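Local structure of PEPTIDE N-myristoyltransferase (Saccharomyces cerevisiae, 1IIC) at residues K194-Y197 with F201-L204; D361-L366 with L378-G383. The protein catalyses transfer of myristate from myristoyl-CoA to the N-terminal glycine of substrate peptides, as the yeast member of the N-myristoyltransferase family. One frame throughout, in Å; residues are numbered along the deposited sequence.

How the contacts relate
Contact 1 joins the short helix 193-198 to the loop that follows it, at the surface, while contact 2 lies buried in the large mixed sheet of the protein. Their centres are about 13 Å apart, and contact 1 closes along the chain before contact 2 opens. They nevertheless touch directly: Lys195 NZ of contact 1 forms a salt bridge of 2.6 Å with Asp361 OD1 of contact 2, and the Leu196 side chain packs on the start of strand 362-366, with CD2 3.8 Å from Val362 CB. The helix of contact 1 is thus tied to the N-terminal end of strand 362-366, whose Phe363 and Ala365 carry contact 2. Both contacts are structural packing, away from the bound myristoyl-CoA.

Contact 1: K194-Y197 with F201-L204; sequences KKLY and FTGL
Tyr197 reaches along the returning chain and touches three consecutive residues of 201-204. Its CB leaves the helix pointing away from that segment, but with CG anti to the backbone N (chi1 -178°) the ring comes back alongside it. CD1 comes first, with the carbonyl oxygen of Thr202 at the ring edge, in its plane, 3.3 Å from CD1. One atom further on, CE1 passes Gly203 C and lies 3.7 Å from Leu204 CB, an approach oblique to the ring. CZ stays near the same leucine, within contact of CB and CD2, and the hydroxyl ends the run, with OH 3.6 Å from Leu204 CD2. On the Leu204 side, CB and one methyl branch thus do the touching, the two side chains crossing at a slant. The Tyr197 ring is also stacked with that of Trp193, and both Tyr197 and Leu204 reach Glu210 on helix 210-217.

The backbone turn that makes this possible closes at the C-terminal end of helix 193-198: Phe201 N donates to Leu196 O at 2.6 Å, a nearly straight bond (168° at the hydrogen) with the donor tilted 25° from the carbonyl plane. This i to i+5 bond turns the chain out of the helix into the loop before helix 210-217.

Leu196, buried, packs beside the turn. Its CD2 lies 3.9 Å from Phe201 CB, the two side chains crossing at about a right angle, while Leu196 CB and CD1 lie beside the hydroxyl of Thr202, with OG1 3.8 Å from CB. Beyond this pair, the Phe201 ring meets Phe78 edge-to-face.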
ATOM      1  N   LYS A 194       7.582   9.464 -22.776  1.00 25.75           N
ATOM      2  CA  LYS A 194       8.552  10.511 -23.062  1.00 25.37           C
ATOM      3  C   LYS A 194       9.076  11.205 -21.808  1.00 23.95           C
ATOM      4  O   LYS A 194      10.276  11.388 -21.663  1.00 23.87           O
ATOM      5  CB  LYS A 194       7.959  11.534 -24.031  1.00 27.34           C
ATOM      6  CG  LYS A 194       9.003  12.471 -24.626  1.00 30.49           C
ATOM      7  CD  LYS A 194       8.409  13.385 -25.694  1.00 32.37           C
ATOM      8  CE  LYS A 194       9.477  14.287 -26.293  1.00 33.71           C
ATOM      9  NZ  LYS A 194      10.578  13.492 -26.907  1.00 36.90           N
ATOM     10  N   LYS A 195       8.184  11.580 -20.897  1.00 23.78           N
ATOM     11  CA  LYS A 195       8.601  12.244 -19.661  1.00 23.07           C
ATOM     12  C   LYS A 195       9.338  11.304 -18.711  1.00 24.16           C
ATOM     13  O   LYS A 195      10.300  11.710 -18.065  1.00 24.22           O
ATOM     14  CB  LYS A 195       7.395  12.850 -18.940  1.00 21.46           C
ATOM     15  CG  LYS A 195       7.709  13.464 -17.580  1.00 19.44           C
ATOM     16  CD  LYS A 195       6.453  14.026 -16.922  1.00 17.27           C
ATOM     17  CE  LYS A 195       6.746  14.637 -15.566  1.00 17.48           C
ATOM     18  NZ  LYS A 195       5.518  15.190 -14.884  1.00 18.11           N
ATOM     19  N   LEU A 196       8.880  10.060 -18.599  1.00 24.35           N
ATOM     20  CA  LEU A 196       9.549   9.100 -17.720  1.00 25.57           C
ATOM     21  C   LEU A 196      10.998   8.933 -18.169  1.00 26.54           C
ATOM     22  O   LEU A 196      11.919   8.864 -17.351  1.00 26.15           O
ATOM     23  CB  LEU A 196       8.853   7.734 -17.771  1.00 24.59           C
ATOM     24  CG  LEU A 196       7.500   7.625 -17.066  1.00 26.22           C
ATOM     25  CD1 LEU A 196       6.891   6.245 -17.327  1.00 26.11           C
ATOM     26  CD2 LEU A 196       7.687   7.851 -15.564  1.00 24.25           C
ATOM     27  N   TYR A 197      11.192   8.869 -19.481  1.00 27.36           N
ATOM     28  CA  TYR A 197      12.522   8.701 -20.033  1.00 29.06           C
ATOM     29  C   TYR A 197      13.400   9.915 -19.748  1.00 30.28           C
ATOM     30  O   TYR A 197      14.534   9.773 -19.291  1.00 31.15           O
ATOM     31  CB  TYR A 197      12.437   8.470 -21.534  1.00 29.84           C
ATOM     32  CG  TYR A 197      13.779   8.240 -22.183  1.00 31.87           C
ATOM     33  CD1 TYR A 197      14.609   7.215 -21.755  1.00 32.90           C
ATOM     34  CD2 TYR A 197      14.208   9.041 -23.239  1.00 33.81           C
ATOM     35  CE1 TYR A 197      15.845   6.991 -22.366  1.00 35.68           C
ATOM     36  CE2 TYR A 197      15.436   8.823 -23.856  1.00 34.76           C
ATOM     37  CZ  TYR A 197      16.249   7.798 -23.417  1.00 35.62           C
ATOM     38  OH  TYR A 197      17.461   7.596 -24.043  1.00 36.93           O
ATOM     39  N   PHE A 201      13.373   7.664 -15.535  1.00 33.31           N
ATOM     40  CA  PHE A 201      12.655   6.639 -14.786  1.00 33.25           C
ATOM     41  C   PHE A 201      12.450   5.357 -15.588  1.00 33.16           C
ATOM     42  O   PHE A 201      12.072   4.329 -15.029  1.00 34.41           O
ATOM     43  CB  PHE A 201      11.321   7.177 -14.257  1.00 31.27           C
ATOM     44  CG  PHE A 201      11.395   7.634 -12.823  1.00 30.80           C
ATOM     45  CD1 PHE A 201      12.314   8.604 -12.438  1.00 30.07           C
ATOM     46  CD2 PHE A 201      10.595   7.050 -11.846  1.00 30.69           C
ATOM     47  CE1 PHE A 201      12.447   8.985 -11.099  1.00 28.95           C
ATOM     48  CE2 PHE A 201      10.721   7.427 -10.508  1.00 31.19           C
ATOM     49  CZ  PHE A 201      11.656   8.401 -10.137  1.00 28.59           C
ATOM     50  N   THR A 202      12.703   5.420 -16.891  1.00 33.21           N
ATOM     51  CA  THR A 202      12.599   4.250 -17.772  1.00 34.95           C
ATOM     52  C   THR A 202      13.726   4.359 -18.792  1.00 35.08           C
ATOM     53  O   THR A 202      14.239   5.452 -19.041  1.00 34.27           O
ATOM     54  CB  THR A 202      11.250   4.189 -18.554  1.00 34.76           C
ATOM     55  OG1 THR A 202      10.154   4.173 -17.635  1.00 37.09           O
ATOM     56  CG2 THR A 202      11.179   2.918 -19.404  1.00 34.17           C
ATOM     57  N   GLY A 203      14.101   3.233 -19.389  1.00 36.03           N
ATOM     58  CA  GLY A 203      15.167   3.249 -20.371  1.00 37.40           C
ATOM     59  C   GLY A 203      14.680   3.193 -21.806  1.00 39.13           C
ATOM     60  O   GLY A 203      13.481   3.241 -22.080  1.00 39.80           O
ATOM     61  N   LEU A 204      15.632   3.100 -22.726  1.00 40.22           N
ATOM     62  CA  LEU A 204      15.352   3.016 -24.152  1.00 41.64           C
ATOM     63  C   LEU A 204      16.153   1.817 -24.644  1.00 43.98           C
ATOM     64  O   LEU A 204      17.324   1.945 -24.997  1.00 45.19           O
ATOM     65  CB  LEU A 204      15.814   4.294 -24.854  1.00 38.84           C
ATOM     66  CG  LEU A 204      15.736   4.368 -26.381  1.00 39.30           C
ATOM     67  CD1 LEU A 204      14.318   4.089 -26.866  1.00 36.55           C
ATOM     68  CD2 LEU A 204      16.187   5.753 -26.833  1.00 37.68           C
TER

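Contact 2: D361-L366 with L378-G383; sequences DVFNAL and LKFGPG
Phe363 and Phe380 meet ring against ring in the buried interior, their planes inclined at 43° and their centroids 5.8 Å apart. The CD2 corner of Phe363 is set against the far end of the Phe380 ring, 3.5 Å from CZ, with CE2 of Phe380 the next atom along. With chi1 at -76°, CG of Phe380 lies opposite the carbonyl carbon and the ring is carried toward Phe363 and Ala365; the two aromatic side chains cross at a slant.

Ala365 takes up the same ring further along its CD2-CE2 side. Its methyl CB lies 3.7 Å from Phe380 CE2 and 3.8 Å from CD2, again obliquely. Being two residues apart on strand 362-366, Phe363 and Ala365 both direct their CB toward Phe380, while the intervening Asn364 has its CB directed away. No hydrogen bond links the two segments, for in the mixed sheet strand 182-190 pairs antiparallel with both strand 362-366 and strand 381-392 and so stands between them; Phe380, just before strand 381-392, reaches across it by side chain, touching Thr187 and Arg189 on the way. Helix 334-357 packs on this face of the sheet, where Cys352 touches both phenylalanine side chains.

Cutting Phe380 back to an alanine is likely to open a gap beside Phe363 CD2 and the Ala365 methyl, leaving both without their shared partner and the Phe363 ring less restrained. At its edge, in plane, the Phe380 ring meets Leu378 CB of its own segment, and Leu375 from the preceding loop touches both Phe380 and Ala365.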
ATOM      1  N   ASP A 361       1.916   9.916 -14.470  1.00 21.13           N
ATOM      2  CA  ASP A 361       2.922   9.675 -15.505  1.00 19.51           C
ATOM      3  C   ASP A 361       3.310   8.220 -15.663  1.00 19.84           C
ATOM      4  O   ASP A 361       3.818   7.822 -16.707  1.00 19.91           O
ATOM      5  CB  ASP A 361       4.171  10.508 -15.215  1.00 19.34           C
ATOM      6  CG  ASP A 361       3.956  11.979 -15.485  1.00 21.06           C
ATOM      7  OD1 ASP A 361       4.384  12.815 -14.658  1.00 21.74           O
ATOM      8  OD2 ASP A 361       3.357  12.299 -16.535  1.00 22.31           O
ATOM      9  N   VAL A 362       3.077   7.437 -14.615  1.00 20.61           N
ATOM     10  CA  VAL A 362       3.386   6.012 -14.600  1.00 20.06           C
ATOM     11  C   VAL A 362       2.359   5.410 -13.641  1.00 21.14           C
ATOM     12  O   VAL A 362       1.884   6.090 -12.728  1.00 21.29           O
ATOM     13  CB  VAL A 362       4.842   5.758 -14.106  1.00 20.03           C
ATOM     14  CG1 VAL A 362       5.044   6.374 -12.745  1.00 18.52           C
ATOM     15  CG2 VAL A 362       5.139   4.276 -14.073  1.00 19.26           C
ATOM     16  N   PHE A 363       1.989   4.153 -13.866  1.00 20.07           N
ATOM     17  CA  PHE A 363       0.976   3.483 -13.047  1.00 17.77           C
ATOM     18  C   PHE A 363       1.639   2.289 -12.335  1.00 17.15           C
ATOM     19  O   PHE A 363       2.226   1.421 -12.973  1.00 15.68           O
ATOM     20  CB  PHE A 363      -0.157   3.046 -13.983  1.00 18.45           C
ATOM     21  CG  PHE A 363      -1.480   2.808 -13.307  1.00 18.93           C
ATOM     22  CD1 PHE A 363      -1.894   3.585 -12.231  1.00 21.44           C
ATOM     23  CD2 PHE A 363      -2.342   1.835 -13.793  1.00 19.61           C
ATOM     24  CE1 PHE A 363      -3.153   3.392 -11.648  1.00 21.39           C
ATOM     25  CE2 PHE A 363      -3.597   1.633 -13.221  1.00 20.84           C
ATOM     26  CZ  PHE A 363      -4.005   2.412 -12.146  1.00 19.69           C
ATOM     27  N   ASN A 364       1.554   2.259 -11.011  1.00 15.95           N
ATOM     28  CA  ASN A 364       2.186   1.204 -10.237  1.00 16.04           C
ATOM     29  C   ASN A 364       1.236   0.131  -9.762  1.00 16.50           C
ATOM     30  O   ASN A 364       0.123   0.414  -9.335  1.00 17.78           O
ATOM     31  CB  ASN A 364       2.884   1.798  -9.017  1.00 15.72           C
ATOM     32  CG  ASN A 364       4.118   2.597  -9.376  1.00 18.80           C
ATOM     33  OD1 ASN A 364       4.585   3.410  -8.584  1.00 20.74           O
ATOM     34  ND2 ASN A 364       4.663   2.358 -10.564  1.00 20.13           N
ATOM     35  N   ALA A 365       1.687  -1.111  -9.811  1.00 16.63           N
ATOM     36  CA  ALA A 365       0.858  -2.211  -9.349  1.00 16.73           C
ATOM     37  C   ALA A 365       1.730  -3.373  -8.946  1.00 15.49           C
ATOM     38  O   ALA A 365       2.775  -3.627  -9.552  1.00 15.12           O
ATOM     39  CB  ALA A 365      -0.114  -2.641 -10.438  1.00 17.38           C
ATOM     40  N   LEU A 366       1.293  -4.064  -7.902  1.00 14.54           N
ATOM     41  CA  LEU A 366       1.988  -5.228  -7.393  1.00 14.20           C
ATOM     42  C   LEU A 366       1.362  -6.462  -8.025  1.00 15.45           C
ATOM     43  O   LEU A 366       0.339  -6.364  -8.707  1.00 15.70           O
ATOM     44  CB  LEU A 366       1.844  -5.284  -5.875  1.00 15.88           C
ATOM     45  CG  LEU A 366       2.618  -4.243  -5.061  1.00 16.48           C
ATOM     46  CD1 LEU A 366       1.943  -4.037  -3.699  1.00 17.72           C
ATOM     47  CD2 LEU A 366       4.066  -4.708  -4.885  1.00 14.33           C
ATOM     48  N   LEU A 378      -1.448  -5.661 -20.132  1.00 21.80           N
ATOM     49  CA  LEU A 378      -1.660  -4.223 -20.075  1.00 21.74           C
ATOM     50  C   LEU A 378      -0.351  -3.453 -19.996  1.00 21.16           C
ATOM     51  O   LEU A 378      -0.328  -2.256 -19.713  1.00 20.50           O
ATOM     52  CB  LEU A 378      -2.583  -3.882 -18.901  1.00 22.13           C
ATOM     53  CG  LEU A 378      -3.996  -4.440 -19.099  1.00 23.76           C
ATOM     54  CD1 LEU A 378      -4.903  -4.002 -17.947  1.00 22.68           C
ATOM     55  CD2 LEU A 378      -4.553  -3.929 -20.435  1.00 22.37           C
ATOM     56  N   LYS A 379       0.742  -4.164 -20.244  1.00 21.83           N
ATOM     57  CA  LYS A 379       2.072  -3.571 -20.281  1.00 22.40           C
ATOM     58  C   LYS A 379       2.663  -3.027 -18.985  1.00 22.25           C
ATOM     59  O   LYS A 379       3.411  -2.050 -19.007  1.00 22.01           O
ATOM     60  CB  LYS A 379       2.101  -2.490 -21.372  1.00 23.15           C
ATOM     61  CG  LYS A 379       1.599  -3.030 -22.710  1.00 24.44           C
ATOM     62  CD  LYS A 379       1.497  -1.965 -23.796  1.00 27.70           C
ATOM     63  CE  LYS A 379       0.926  -2.589 -25.072  1.00 28.28           C
ATOM     64  NZ  LYS A 379       0.573  -1.579 -26.092  1.00 31.50           N
ATOM     65  N   PHE A 380       2.318  -3.638 -17.856  1.00 20.80           N
ATOM     66  CA  PHE A 380       2.917  -3.219 -16.598  1.00 20.59           C
ATOM     67  C   PHE A 380       4.253  -3.940 -16.649  1.00 20.91           C
ATOM     68  O   PHE A 380       4.303  -5.161 -16.543  1.00 20.82           O
ATOM     69  CB  PHE A 380       2.120  -3.711 -15.384  1.00 17.82           C
ATOM     70  CG  PHE A 380       0.865  -2.942 -15.130  1.00 17.63           C
ATOM     71  CD1 PHE A 380      -0.251  -3.114 -15.940  1.00 17.55           C
ATOM     72  CD2 PHE A 380       0.809  -2.017 -14.097  1.00 17.71           C
ATOM     73  CE1 PHE A 380      -1.414  -2.367 -15.722  1.00 20.02           C
ATOM     74  CE2 PHE A 380      -0.341  -1.268 -13.869  1.00 18.12           C
ATOM     75  CZ  PHE A 380      -1.456  -1.440 -14.680  1.00 18.52           C
ATOM     76  N   GLY A 381       5.329  -3.187 -16.841  1.00 22.29           N
ATOM     77  CA  GLY A 381       6.646  -3.792 -16.926  1.00 22.25           C
ATOM     78  C   GLY A 381       7.216  -4.220 -15.589  1.00 22.74           C
ATOM     79  O   GLY A 381       6.926  -3.615 -14.560  1.00 21.40           O
ATOM     80  N   PRO A 382       8.039  -5.281 -15.579  1.00 24.44           N
ATOM     81  CA  PRO A 382       8.674  -5.822 -14.377  1.00 24.90           C
ATOM     82  C   PRO A 382       9.518  -4.760 -13.682  1.00 25.68           C
ATOM     83  O   PRO A 382      10.420  -4.194 -14.295  1.00 26.06           O
ATOM     84  CB  PRO A 382       9.547  -6.948 -14.931  1.00 27.06           C
ATOM     85  CG  PRO A 382       8.795  -7.385 -16.156  1.00 27.50           C
ATOM     86  CD  PRO A 382       8.431  -6.061 -16.766  1.00 25.12           C
ATOM     87  N   GLY A 383       9.225  -4.489 -12.413  1.00 25.76           N
ATOM     88  CA  GLY A 383       9.988  -3.500 -11.669  1.00 25.52           C
ATOM     89  C   GLY A 383      11.153  -4.162 -10.958  1.00 25.40           C
ATOM     90  O   GLY A 383      11.212  -5.381 -10.878  1.00 25.65           O
TER